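Local coordinates for 2,5-dihydroxypyridine 5,6-dioxygenase (Pseudomonas putida KT2440, PDB 7CUP), which catalyses the iron-dependent, dioxygen-consuming cleavage of the 2,5-dihydroxypyridine ring between carbons 5 and 6, giving N-formylmaleamate in aerobic nicotinate degradation, at residues G206-D211 / F299-G304; L217-Y222 / R249-Y254; I263-W268 / P316-I321; G304-T307 / K312-T315. All coordinates share one frame; numbering follows the deposited sequence.

Contact 1: residues G206-D211 / F299-G304. With FE (Fe (III) ion), chain G.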
loop_
_atom_site.group_PDB
_atom_site.type_symbol
_atom_site.label_atom_id
_atom_site.label_comp_id
_atom_site.label_asym_id
_atom_site.label_seq_id
_atom_site.Cartn_x
_atom_site.Cartn_y
_atom_site.Cartn_z
ATOM N N GLY A 206 19.052 -44.411 25.192
ATOM C CA GLY A 206 20.224 -43.831 25.881
ATOM C C GLY A 206 19.986 -42.398 26.326
ATOM O O GLY A 206 18.853 -42.083 26.731
ATOM N N THR A 207 21.020 -41.561 26.230
ATOM C CA THR A 207 21.062 -40.177 26.764
ATOM C C THR A 207 21.449 -39.195 25.647
ATOM O O THR A 207 22.488 -39.411 24.967
ATOM C CB THR A 207 22.041 -40.098 27.940
ATOM O OG1 THR A 207 21.694 -41.194 28.778
ATOM C CG2 THR A 207 21.960 -38.814 28.736
ATOM N N LEU A 208 20.636 -38.145 25.468
ATOM C CA LEU A 208 21.038 -36.952 24.687
ATOM C C LEU A 208 21.105 -35.767 25.645
ATOM O O LEU A 208 20.097 -35.477 26.290
ATOM C CB LEU A 208 20.049 -36.733 23.540
ATOM C CG LEU A 208 20.121 -37.781 22.431
ATOM C CD1 LEU A 208 18.866 -37.745 21.569
ATOM C CD2 LEU A 208 21.392 -37.633 21.583
ATOM N N VAL A 209 22.289 -35.157 25.756
ATOM C CA VAL A 209 22.506 -33.960 26.616
ATOM C C VAL A 209 22.511 -32.724 25.711
ATOM O O VAL A 209 23.397 -32.589 24.833
ATOM C CB VAL A 209 23.795 -34.071 27.456
ATOM C CG1 VAL A 209 24.133 -32.758 28.163
ATOM C CG2 VAL A 209 23.697 -35.234 28.445
ATOM N N LEU A 210 21.552 -31.843 25.925
ATOM C CA LEU A 210 21.654 -30.477 25.364
ATOM C C LEU A 210 22.677 -29.772 26.244
ATOM O O LEU A 210 22.399 -29.574 27.418
ATOM C CB LEU A 210 20.291 -29.783 25.391
ATOM C CG LEU A 210 19.308 -30.200 24.305
ATOM C CD1 LEU A 210 18.939 -31.669 24.427
ATOM C CD2 LEU A 210 18.055 -29.348 24.391
ATOM N N ASP A 211 23.861 -29.507 25.720
ATOM C CA ASP A 211 24.906 -28.786 26.479
ATOM C C ASP A 211 24.577 -27.299 26.476
ATOM O O ASP A 211 23.697 -26.873 25.697
ATOM C CB ASP A 211 26.289 -29.034 25.902
ATOM C CG ASP A 211 27.403 -28.697 26.872
ATOM O OD1 ASP A 211 27.086 -28.363 28.025
ATOM O OD2 ASP A 211 28.559 -28.801 26.475
ATOM N N PHE A 299 24.671 -32.643 15.159
ATOM C CA PHE A 299 23.720 -33.774 15.234
ATOM C C PHE A 299 22.341 -33.159 15.445
ATOM O O PHE A 299 22.165 -32.394 16.402
ATOM C CB PHE A 299 24.053 -34.739 16.370
ATOM C CG PHE A 299 23.013 -35.807 16.551
ATOM C CD1 PHE A 299 22.793 -36.743 15.561
ATOM C CD2 PHE A 299 22.225 -35.843 17.675
ATOM C CE1 PHE A 299 21.807 -37.710 15.706
ATOM C CE2 PHE A 299 21.266 -36.826 17.840
ATOM C CZ PHE A 299 21.043 -37.747 16.842
ATOM N N LEU A 300 21.410 -33.466 14.558
ATOM C CA LEU A 300 20.039 -32.925 14.617
ATOM C C LEU A 300 19.112 -34.088 14.877
ATOM O O LEU A 300 19.056 -34.994 14.026
ATOM C CB LEU A 300 19.691 -32.247 13.289
ATOM C CG LEU A 300 18.292 -31.643 13.219
ATOM C CD1 LEU A 300 18.123 -30.525 14.248
ATOM C CD2 LEU A 300 18.011 -31.127 11.811
ATOM N N PHE A 301 18.386 -34.030 15.977
ATOM C CA PHE A 301 17.252 -34.946 16.193
ATOM C C PHE A 301 15.981 -34.128 16.344
ATOM O O PHE A 301 16.048 -32.914 16.589
ATOM C CB PHE A 301 17.471 -35.872 17.388
ATOM C CG PHE A 301 17.521 -35.223 18.739
ATOM C CD1 PHE A 301 18.650 -34.531 19.145
ATOM C CD2 PHE A 301 16.451 -35.331 19.612
ATOM C CE1 PHE A 301 18.699 -33.947 20.400
ATOM C CE2 PHE A 301 16.510 -34.751 20.870
ATOM C CZ PHE A 301 17.635 -34.065 21.258
ATOM N N SER A 302 14.868 -34.834 16.232
ATOM C CA SER A 302 13.519 -34.254 16.267
ATOM C C SER A 302 12.617 -35.120 17.154
ATOM O O SER A 302 12.991 -36.284 17.447
ATOM C CB SER A 302 12.992 -34.107 14.862
ATOM O OG SER A 302 11.682 -33.569 14.911
ATOM N N THR A 303 11.477 -34.554 17.555
ATOM C CA THR A 303 10.473 -35.210 18.420
ATOM C C THR A 303 9.091 -35.073 17.784
ATOM O O THR A 303 8.887 -34.125 16.994
ATOM C CB THR A 303 10.492 -34.622 19.831
ATOM O OG1 THR A 303 9.939 -33.302 19.792
ATOM C CG2 THR A 303 11.882 -34.621 20.428
ATOM N N GLY A 304 8.186 -35.984 18.146
ATOM C CA GLY A 304 6.759 -35.930 17.809
ATOM C C GLY A 304 6.447 -36.744 16.555
ATOM O O GLY A 304 6.808 -37.916 16.465
HETATM FE FE FE G . 11.811 -32.446 12.907
HETATM O O HOH W 1 9.948 -33.795 12.426
HETATM O O HOH W 2 11.801 -31.044 11.064
#
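Strand 207-210, carrying Leu208 and Leu210, passes strand 299-303, carrying Phe299 and Phe301, at 108° between their N-to-C directions, with the segment axes 10.7 Å apart at closest approach. This is face-to-face packing of two antiparallel beta sheets: 207-210 pairs with strand 227-232, and 299-303 lies between 263-269 and 319-323 in the sheet that bears the iron. At such a separation side chains alone fill the gap.

Leu208 does most of this, sending one methyl to each phenylalanine. CD1 sits almost exactly over the middle of the Phe301 ring, 3.7 Å from the centroid and 4° off the normal, a well-centred CH-pi contact. The other branch, CD2, lies 3.8 Å from CE2 of Phe299, whose side chain runs roughly perpendicular to that of the leucine. Phe301 CG lies between the backbone N and the carbonyl carbon (chi1 66°), and the ring projects into the interface with its face toward Leu208. Leu210 brings CD1 to the edge of the same ring, near its plane, 4.2 Å from Phe301 CZ. Leu229, Ile321 and Leu323 also pack on Phe301, extending the apolar layer.

The next residue of the strand, Ser302, serves the other side of the sheet. There it joins the iron site, completed by His265, His318, Asp320 and two waters, with its OG 2.3 Å from the iron.

Contact 2: residues L217-Y222 / R249-Y254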
loop_
_atom_site.group_PDB
_atom_site.type_symbol
_atom_site.label_atom_id
_atom_site.label_comp_id
_atom_site.label_asym_id
_atom_site.label_seq_id
_atom_site.Cartn_x
_atom_site.Cartn_y
_atom_site.Cartn_z
ATOM N N LEU A 217 14.568 -25.686 18.729
ATOM C CA LEU A 217 13.622 -25.044 17.788
ATOM C C LEU A 217 12.244 -25.661 18.027
ATOM O O LEU A 217 12.159 -26.872 18.150
ATOM C CB LEU A 217 14.149 -25.303 16.374
ATOM C CG LEU A 217 15.589 -24.869 16.114
ATOM C CD1 LEU A 217 16.001 -25.231 14.712
ATOM C CD2 LEU A 217 15.765 -23.372 16.331
ATOM N N PRO A 218 11.129 -24.900 18.083
ATOM C CA PRO A 218 11.099 -23.460 17.766
ATOM C C PRO A 218 11.359 -22.422 18.877
ATOM O O PRO A 218 11.080 -21.275 18.626
ATOM C CB PRO A 218 9.641 -23.269 17.310
ATOM C CG PRO A 218 8.875 -24.216 18.195
ATOM C CD PRO A 218 9.780 -25.426 18.377
ATOM N N PHE A 219 11.931 -22.786 20.027
ATOM C CA PHE A 219 12.191 -21.813 21.118
ATOM C C PHE A 219 13.259 -20.813 20.653
ATOM O O PHE A 219 13.234 -19.669 21.099
ATOM C CB PHE A 219 12.638 -22.462 22.432
ATOM C CG PHE A 219 11.769 -23.570 22.988
ATOM C CD1 PHE A 219 10.474 -23.770 22.548
ATOM C CD2 PHE A 219 12.272 -24.433 23.955
ATOM C CE1 PHE A 219 9.701 -24.803 23.062
ATOM C CE2 PHE A 219 11.492 -25.457 24.481
ATOM C CZ PHE A 219 10.218 -25.660 24.005
ATOM N N LYS A 220 14.204 -21.249 19.832
ATOM C CA LYS A 220 15.317 -20.404 19.328
ATOM C C LYS A 220 16.103 -19.789 20.495
ATOM O O LYS A 220 16.376 -18.589 20.448
ATOM C CB LYS A 220 14.767 -19.343 18.374
ATOM C CG LYS A 220 14.103 -19.928 17.143
ATOM C CD LYS A 220 13.140 -19.016 16.455
ATOM C CE LYS A 220 12.697 -19.605 15.149
ATOM N NZ LYS A 220 11.328 -19.168 14.813
ATOM N N ASN A 221 16.471 -20.606 21.484
ATOM C CA ASN A 221 17.321 -20.208 22.634
ATOM C C ASN A 221 18.574 -21.047 22.571
ATOM O O ASN A 221 18.471 -22.197 22.168
ATOM C CB ASN A 221 16.657 -20.458 23.991
ATOM C CG ASN A 221 15.481 -19.537 24.233
ATOM O OD1 ASN A 221 14.480 -19.914 24.867
ATOM N ND2 ASN A 221 15.611 -18.318 23.732
ATOM N N TYR A 222 19.702 -20.462 22.917
ATOM C CA TYR A 222 20.914 -21.208 23.318
ATOM C C TYR A 222 20.731 -21.617 24.782
ATOM O O TYR A 222 20.508 -20.730 25.614
ATOM C CB TYR A 222 22.155 -20.344 23.122
ATOM C CG TYR A 222 22.411 -19.925 21.701
ATOM C CD1 TYR A 222 23.089 -20.749 20.824
ATOM C CD2 TYR A 222 22.055 -18.667 21.247
ATOM C CE1 TYR A 222 23.414 -20.336 19.540
ATOM C CE2 TYR A 222 22.348 -18.247 19.960
ATOM C CZ TYR A 222 23.020 -19.087 19.089
ATOM O OH TYR A 222 23.289 -18.670 17.807
ATOM N N ARG A 249 9.654 -29.175 29.732
ATOM C CA ARG A 249 8.652 -30.149 30.246
ATOM C C ARG A 249 7.256 -29.521 30.181
ATOM O O ARG A 249 6.312 -30.202 29.793
ATOM C CB ARG A 249 8.933 -30.597 31.684
ATOM C CG ARG A 249 10.012 -31.651 31.862
ATOM C CD ARG A 249 10.028 -32.135 33.323
ATOM N NE ARG A 249 10.251 -31.066 34.309
ATOM C CZ ARG A 249 11.440 -30.647 34.732
ATOM N NH1 ARG A 249 12.562 -31.175 34.273
ATOM N NH2 ARG A 249 11.507 -29.687 35.634
ATOM N N ASP A 250 7.122 -28.262 30.571
ATOM C CA ASP A 250 5.818 -27.566 30.590
ATOM C C ASP A 250 5.299 -27.407 29.155
ATOM O O ASP A 250 4.067 -27.493 28.935
ATOM C CB ASP A 250 5.963 -26.230 31.311
ATOM C CG ASP A 250 4.666 -25.577 31.734
ATOM O OD1 ASP A 250 4.271 -25.745 32.894
ATOM O OD2 ASP A 250 4.075 -24.893 30.906
ATOM N N TYR A 251 6.184 -27.134 28.201
ATOM C CA TYR A 251 5.774 -26.930 26.794
ATOM C C TYR A 251 5.203 -28.237 26.263
ATOM O O TYR A 251 4.095 -28.259 25.728
ATOM C CB TYR A 251 6.951 -26.480 25.938
ATOM C CG TYR A 251 6.584 -26.253 24.495
ATOM C CD1 TYR A 251 5.882 -25.117 24.112
ATOM C CD2 TYR A 251 6.914 -27.175 23.515
ATOM C CE1 TYR A 251 5.561 -24.893 22.781
ATOM C CE2 TYR A 251 6.607 -26.965 22.179
ATOM C CZ TYR A 251 5.928 -25.817 21.814
ATOM O OH TYR A 251 5.574 -25.609 20.516
ATOM N N MET A 252 5.982 -29.305 26.394
ATOM C CA MET A 252 5.614 -30.651 25.901
ATOM C C MET A 252 4.327 -31.149 26.579
ATOM O O MET A 252 3.502 -31.742 25.859
ATOM C CB MET A 252 6.774 -31.618 26.102
ATOM C CG MET A 252 7.971 -31.208 25.294
ATOM S SD MET A 252 9.296 -32.385 25.173
ATOM C CE MET A 252 8.623 -33.496 23.937
ATOM N N LYS A 253 4.092 -30.891 27.867
ATOM C CA LYS A 253 2.884 -31.449 28.532
ATOM C C LYS A 253 1.646 -30.655 28.083
ATOM O O LYS A 253 0.541 -31.195 28.167
ATOM C CB LYS A 253 3.041 -31.537 30.057
ATOM C CG LYS A 253 3.090 -30.227 30.827
ATOM C CD LYS A 253 1.753 -29.468 30.960
ATOM C CE LYS A 253 1.924 -27.989 31.290
ATOM N NZ LYS A 253 1.234 -27.089 30.332
ATOM N N TYR A 254 1.829 -29.434 27.573
ATOM C CA TYR A 254 0.742 -28.554 27.088
ATOM C C TYR A 254 -0.163 -29.322 26.132
ATOM O O TYR A 254 -1.395 -29.134 26.126
ATOM C CB TYR A 254 1.327 -27.338 26.373
ATOM C CG TYR A 254 0.348 -26.497 25.595
ATOM C CD1 TYR A 254 -0.634 -25.780 26.227
ATOM C CD2 TYR A 254 0.414 -26.428 24.213
ATOM C CE1 TYR A 254 -1.520 -24.983 25.516
ATOM C CE2 TYR A 254 -0.441 -25.625 23.485
ATOM C CZ TYR A 254 -1.421 -24.906 24.138
ATOM O OH TYR A 254 -2.266 -24.111 23.424
#
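Phe219 meets Tyr251 in a T-shaped aromatic pair that fastens the turn of a beta hairpin to a helix. The hairpin is formed by strands 215-216 and 221-222, and the helix is 243-253. The dense part of the contact is small and almost wholly aromatic. The edge of Phe219 is driven at the face of Tyr251, with ring planes 84° apart and centroids separated by 5.0 Å. Phe219 CE1 stands above the middle of the tyrosine ring, while CZ comes 3.7 Å from Tyr251 CD2. Tyr251 CG is anti to its backbone N (chi1 -180°), which carries the ring out from the helix and presents its flat side to the hairpin turn.

Pro218, preceded by a cis peptide bond, makes a looser contact, its CG 4.3 Å from Tyr251 OH. Tyr251 also packs on Leu319, as Pro218 does, and edge-to-face with Phe255. Phe219 makes a second edge-to-face pair with Tyr247, and Leu281 of a neighbouring subunit packs on both Phe219 and Tyr251, so the aromatic cluster is also part of a subunit interface.

The opposite character appears on the polar flank of the helix. Here Lys253 is exposed and its chain curls back toward Asp250, which is partly exposed. The lysine makes a weak hydrogen bond to the backbone carbonyl and a long salt bridge to the carboxylate, with NZ 3.6 Å from Asp250 OD2.

Contact 3: residues I263-W268 / P316-I321. With FE (Fe (III) ion), chain G.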
loop_
_atom_site.group_PDB
_atom_site.type_symbol
_atom_site.label_atom_id
_atom_site.label_comp_id
_atom_site.label_asym_id
_atom_site.label_seq_id
_atom_site.Cartn_x
_atom_site.Cartn_y
_atom_site.Cartn_z
ATOM N N ILE A 263 11.049 -39.958 19.548
ATOM C CA ILE A 263 12.163 -39.500 18.691
ATOM C C ILE A 263 11.781 -39.734 17.235
ATOM O O ILE A 263 11.353 -40.864 16.870
ATOM C CB ILE A 263 13.484 -40.166 19.051
ATOM C CG1 ILE A 263 13.839 -39.944 20.523
ATOM C CG2 ILE A 263 14.581 -39.665 18.135
ATOM C CD1 ILE A 263 14.008 -38.475 20.938
ATOM N N SER A 264 11.899 -38.670 16.440
ATOM C CA SER A 264 11.610 -38.661 14.987
ATOM C C SER A 264 12.941 -38.712 14.239
ATOM O O SER A 264 13.657 -39.701 14.375
ATOM C CB SER A 264 10.750 -37.474 14.620
ATOM O OG SER A 264 9.381 -37.804 14.818
ATOM N N HIS A 265 13.283 -37.698 13.455
ATOM C CA HIS A 265 14.418 -37.815 12.518
ATOM C C HIS A 265 15.718 -37.562 13.277
ATOM O O HIS A 265 15.693 -36.892 14.335
ATOM C CB HIS A 265 14.187 -36.971 11.257
ATOM C CG HIS A 265 14.067 -35.510 11.488
ATOM N ND1 HIS A 265 15.174 -34.697 11.627
ATOM C CD2 HIS A 265 12.982 -34.715 11.573
ATOM C CE1 HIS A 265 14.780 -33.450 11.807
ATOM N NE2 HIS A 265 13.439 -33.441 11.783
ATOM N N ILE A 266 16.803 -38.141 12.773
ATOM C CA ILE A 266 18.151 -38.110 13.394
ATOM C C ILE A 266 19.100 -38.004 12.223
ATOM O O ILE A 266 18.839 -38.670 11.222
ATOM C CB ILE A 266 18.365 -39.370 14.265
ATOM C CG1 ILE A 266 18.039 -40.657 13.509
ATOM C CG2 ILE A 266 17.537 -39.291 15.529
ATOM C CD1 ILE A 266 18.463 -41.914 14.246
ATOM N N GLY A 267 20.090 -37.135 12.285
ATOM C CA GLY A 267 20.949 -36.921 11.117
ATOM C C GLY A 267 22.050 -35.951 11.441
ATOM O O GLY A 267 22.252 -35.665 12.623
ATOM N N TRP A 268 22.741 -35.448 10.432
ATOM C CA TRP A 268 23.853 -34.500 10.662
ATOM C C TRP A 268 23.902 -33.456 9.548
ATOM O O TRP A 268 23.315 -33.684 8.485
ATOM C CB TRP A 268 25.172 -35.257 10.884
ATOM C CG TRP A 268 25.769 -35.957 9.706
ATOM C CD1 TRP A 268 26.762 -35.483 8.908
ATOM C CD2 TRP A 268 25.456 -37.271 9.208
ATOM N NE1 TRP A 268 27.061 -36.389 7.928
ATOM C CE2 TRP A 268 26.296 -37.504 8.102
ATOM C CE3 TRP A 268 24.564 -38.271 9.596
ATOM C CZ2 TRP A 268 26.284 -38.698 7.381
ATOM C CZ3 TRP A 268 24.520 -39.438 8.862
ATOM C CH2 TRP A 268 25.376 -39.649 7.777
ATOM N N PRO A 316 0.814 -32.974 16.924
ATOM C CA PRO A 316 1.254 -31.700 16.358
ATOM C C PRO A 316 2.552 -31.159 16.970
ATOM O O PRO A 316 3.213 -30.376 16.325
ATOM C CB PRO A 316 0.110 -30.750 16.715
ATOM C CG PRO A 316 -0.475 -31.334 17.972
ATOM C CD PRO A 316 -0.371 -32.827 17.778
ATOM N N CYS A 317 2.876 -31.555 18.201
ATOM C CA CYS A 317 4.063 -31.020 18.920
ATOM C C CYS A 317 5.360 -31.496 18.247
ATOM O O CYS A 317 5.633 -32.695 18.246
ATOM C CB CYS A 317 4.029 -31.427 20.379
ATOM S SG CYS A 317 5.392 -30.735 21.341
ATOM N N HIS A 318 6.159 -30.563 17.729
ATOM C CA HIS A 318 7.381 -30.857 16.949
ATOM C C HIS A 318 8.561 -30.009 17.443
ATOM O O HIS A 318 8.467 -28.754 17.418
ATOM C CB HIS A 318 7.077 -30.615 15.476
ATOM C CG HIS A 318 8.301 -30.686 14.640
ATOM N ND1 HIS A 318 8.833 -29.580 14.027
ATOM C CD2 HIS A 318 9.129 -31.712 14.388
ATOM C CE1 HIS A 318 9.933 -29.916 13.399
ATOM N NE2 HIS A 318 10.127 -31.217 13.600
ATOM N N LEU A 319 9.658 -30.660 17.837
ATOM C CA LEU A 319 10.937 -29.982 18.195
ATOM C C LEU A 319 12.059 -30.475 17.286
ATOM O O LEU A 319 12.064 -31.671 16.939
ATOM C CB LEU A 319 11.288 -30.256 19.658
ATOM C CG LEU A 319 10.207 -29.887 20.667
ATOM C CD1 LEU A 319 10.667 -30.269 22.068
ATOM C CD2 LEU A 319 9.849 -28.403 20.607
ATOM N N ASP A 320 12.913 -29.546 16.848
ATOM C CA ASP A 320 14.210 -29.794 16.176
ATOM C C ASP A 320 15.283 -29.321 17.133
ATOM O O ASP A 320 15.193 -28.163 17.625
ATOM C CB ASP A 320 14.309 -29.102 14.819
ATOM C CG ASP A 320 13.518 -29.832 13.752
ATOM O OD1 ASP A 320 13.292 -31.021 13.939
ATOM O OD2 ASP A 320 13.104 -29.193 12.777
ATOM N N ILE A 321 16.254 -30.187 17.393
ATOM C CA ILE A 321 17.304 -29.942 18.418
ATOM C C ILE A 321 18.655 -30.325 17.835
ATOM O O ILE A 321 18.970 -31.507 17.757
ATOM C CB ILE A 321 16.998 -30.731 19.698
ATOM C CG1 ILE A 321 15.625 -30.361 20.249
ATOM C CG2 ILE A 321 18.114 -30.520 20.702
ATOM C CD1 ILE A 321 15.161 -31.209 21.425
HETATM FE FE FE G . 11.811 -32.446 12.907
HETATM O O HOH W 2 11.801 -31.044 11.064
HETATM O O HOH W 1 9.948 -33.795 12.426
#
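His265 and Asp320 converge on one iron ion from two strands of the same antiparallel sheet, separated by strand 299-303. Their side chains run at about a right angle, the imidazole and carboxylate planes 62° apart. His265 NE2 and Asp320 OD1 are 3.2 Å apart as neighbouring ligands of the metal, not hydrogen-bonded. A chi1 of 62° swings the His265 ring to where NE2 reaches the iron at 2.2 Å.

His318 NE2 binds from the opposite side, also at 2.2 Å, with an N-Fe-N angle of about 167°; Asp320 OD1 stands at about a right angle to both. The far nitrogen of His318, ND1, is hydrogen-bonded to the backbone O of Thr73, which should help fix the ring's rotation. Asp320 divides its oxygens: OD1 binds iron at 2.3 Å, while OD2 accepts a 2.8 Å hydrogen bond from water 2, itself an iron ligand, and forms a salt bridge with Arg293. Ser302 OG and water 1 complete an approximately octahedral non-heme site. Two histidines and one carboxylate are the protein ligands of many non-heme iron enzymes, but here, with the histidines trans, they are meridional and not the classical facial triad.

Contact 4: residues G304-T307 / K312-T315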
loop_
_atom_site.group_PDB
_atom_site.type_symbol
_atom_site.label_atom_id
_atom_site.label_comp_id
_atom_site.label_asym_id
_atom_site.label_seq_id
_atom_site.Cartn_x
_atom_site.Cartn_y
_atom_site.Cartn_z
ATOM N N GLY A 304 8.186 -35.984 18.146
ATOM C CA GLY A 304 6.759 -35.930 17.809
ATOM C C GLY A 304 6.447 -36.744 16.555
ATOM O O GLY A 304 6.808 -37.916 16.465
ATOM N N PRO A 305 5.775 -36.128 15.557
ATOM C CA PRO A 305 5.131 -36.873 14.476
ATOM C C PRO A 305 6.138 -37.565 13.550
ATOM O O PRO A 305 7.238 -37.069 13.380
ATOM C CB PRO A 305 4.365 -35.800 13.686
ATOM C CG PRO A 305 5.091 -34.495 13.998
ATOM C CD PRO A 305 5.630 -34.667 15.404
ATOM N N ASN A 306 5.744 -38.700 12.985
ATOM C CA ASN A 306 6.595 -39.450 12.028
ATOM C C ASN A 306 5.729 -40.087 10.936
ATOM O O ASN A 306 6.295 -40.926 10.216
ATOM C CB ASN A 306 7.509 -40.454 12.752
ATOM C CG ASN A 306 6.782 -41.510 13.569
ATOM O OD1 ASN A 306 5.561 -41.458 13.744
ATOM N ND2 ASN A 306 7.532 -42.465 14.103
ATOM N N THR A 307 4.458 -39.676 10.760
ATOM C CA THR A 307 3.557 -40.252 9.708
ATOM C C THR A 307 4.059 -39.876 8.312
ATOM O O THR A 307 3.719 -40.610 7.394
ATOM C CB THR A 307 2.079 -39.842 9.787
ATOM O OG1 THR A 307 2.017 -38.440 9.542
ATOM C CG2 THR A 307 1.419 -40.176 11.104
ATOM N N LYS A 312 3.678 -44.127 13.354
ATOM C CA LYS A 312 2.344 -44.160 14.023
ATOM C C LYS A 312 1.926 -42.769 14.514
ATOM O O LYS A 312 0.726 -42.508 14.626
ATOM C CB LYS A 312 2.378 -45.148 15.193
ATOM C CG LYS A 312 2.816 -46.553 14.794
ATOM C CD LYS A 312 3.534 -47.313 15.879
ATOM C CE LYS A 312 2.612 -47.824 16.964
ATOM N NZ LYS A 312 3.258 -48.914 17.735
ATOM N N ARG A 313 2.878 -41.883 14.761
ATOM C CA ARG A 313 2.624 -40.633 15.522
ATOM C C ARG A 313 2.174 -39.501 14.581
ATOM O O ARG A 313 2.921 -39.174 13.649
ATOM C CB ARG A 313 3.898 -40.330 16.307
ATOM C CG ARG A 313 4.308 -41.458 17.249
ATOM C CD ARG A 313 5.216 -40.906 18.330
ATOM N NE ARG A 313 6.390 -40.359 17.677
ATOM C CZ ARG A 313 7.410 -41.084 17.226
ATOM N NH1 ARG A 313 7.433 -42.400 17.392
ATOM N NH2 ARG A 313 8.426 -40.490 16.625
ATOM N N LYS A 314 1.003 -38.900 14.824
ATOM C CA LYS A 314 0.557 -37.692 14.070
ATOM C C LYS A 314 0.428 -36.470 14.998
ATOM O O LYS A 314 -0.229 -35.496 14.598
ATOM C CB LYS A 314 -0.753 -37.982 13.336
ATOM C CG LYS A 314 -1.981 -38.164 14.222
ATOM C CD LYS A 314 -3.298 -37.734 13.567
ATOM C CE LYS A 314 -3.428 -38.103 12.098
ATOM N NZ LYS A 314 -3.069 -39.522 11.839
ATOM N N THR A 315 1.028 -36.507 16.186
ATOM C CA THR A 315 0.927 -35.441 17.222
ATOM C C THR A 315 1.446 -34.129 16.632
ATOM O O THR A 315 2.373 -34.139 15.831
ATOM C CB THR A 315 1.690 -35.829 18.495
ATOM O OG1 THR A 315 1.404 -34.871 19.510
ATOM C CG2 THR A 315 3.183 -35.901 18.286
#
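Arg313 packs against Asn306 as the two arms of the loop between strands 299-303 and 319-323 come together. The carbonyl O of Gly304 takes two bonds from the guanidinium: a good one from Arg313 NE at 2.8 Å, nearly in the guanidinium plane, and a weak one from NH2. The backbone O of Arg313 is likewise shared. It accepts a firm bond from Asn306 N at 2.9 Å and a weak one from Thr307 N.

Asn306 returns the exchange through its side chain. A chi1 of 60° folds the amide back over its own backbone, where OD1 accepts Arg313 N at 2.9 Å in a nearly linear C=O...N arrangement (163°). The amide lies over one face of the guanidinium, the planes 32° apart. This overlap sets ND2 beside NH1 and NH2 as fellow donors, and ND2 instead finds a weak partner in Glu201. NH2 of Arg313 has further weak bonds to Ile263 O and Ser264 OG. Thr315 OG1 is hydrogen-bonded to Asp257, and CG2 is 3.6 Å from Gly304 CA. One arginine thus links its own arm to the other through backbone N, backbone O and guanidinium, and a long, weak ion pair of NH1 with Glu201 may offset part of its charge.

Overall arrangement
Contacts 1, 2 and 3 are buried, whereas contact 4 is only partly so, with exposed residues at its margin. Contacts 1 and 3 draw on the same antiparallel sheet and touch the same iron: contact 1 joins its apolar side to another sheet, and contact 3 is held together by metal coordination. Ser302 ties them, its OG bonding to Leu319 O. Contact 2 approaches from the hairpin and helix through aromatic rings, reaching the sheet by a backbone bond from Leu217 N to Asp320 O. Contact 4 relies on hydrogen bonds instead; it shares Gly304 with contact 1, and Pro305 O links it to Ser264 of contact 3.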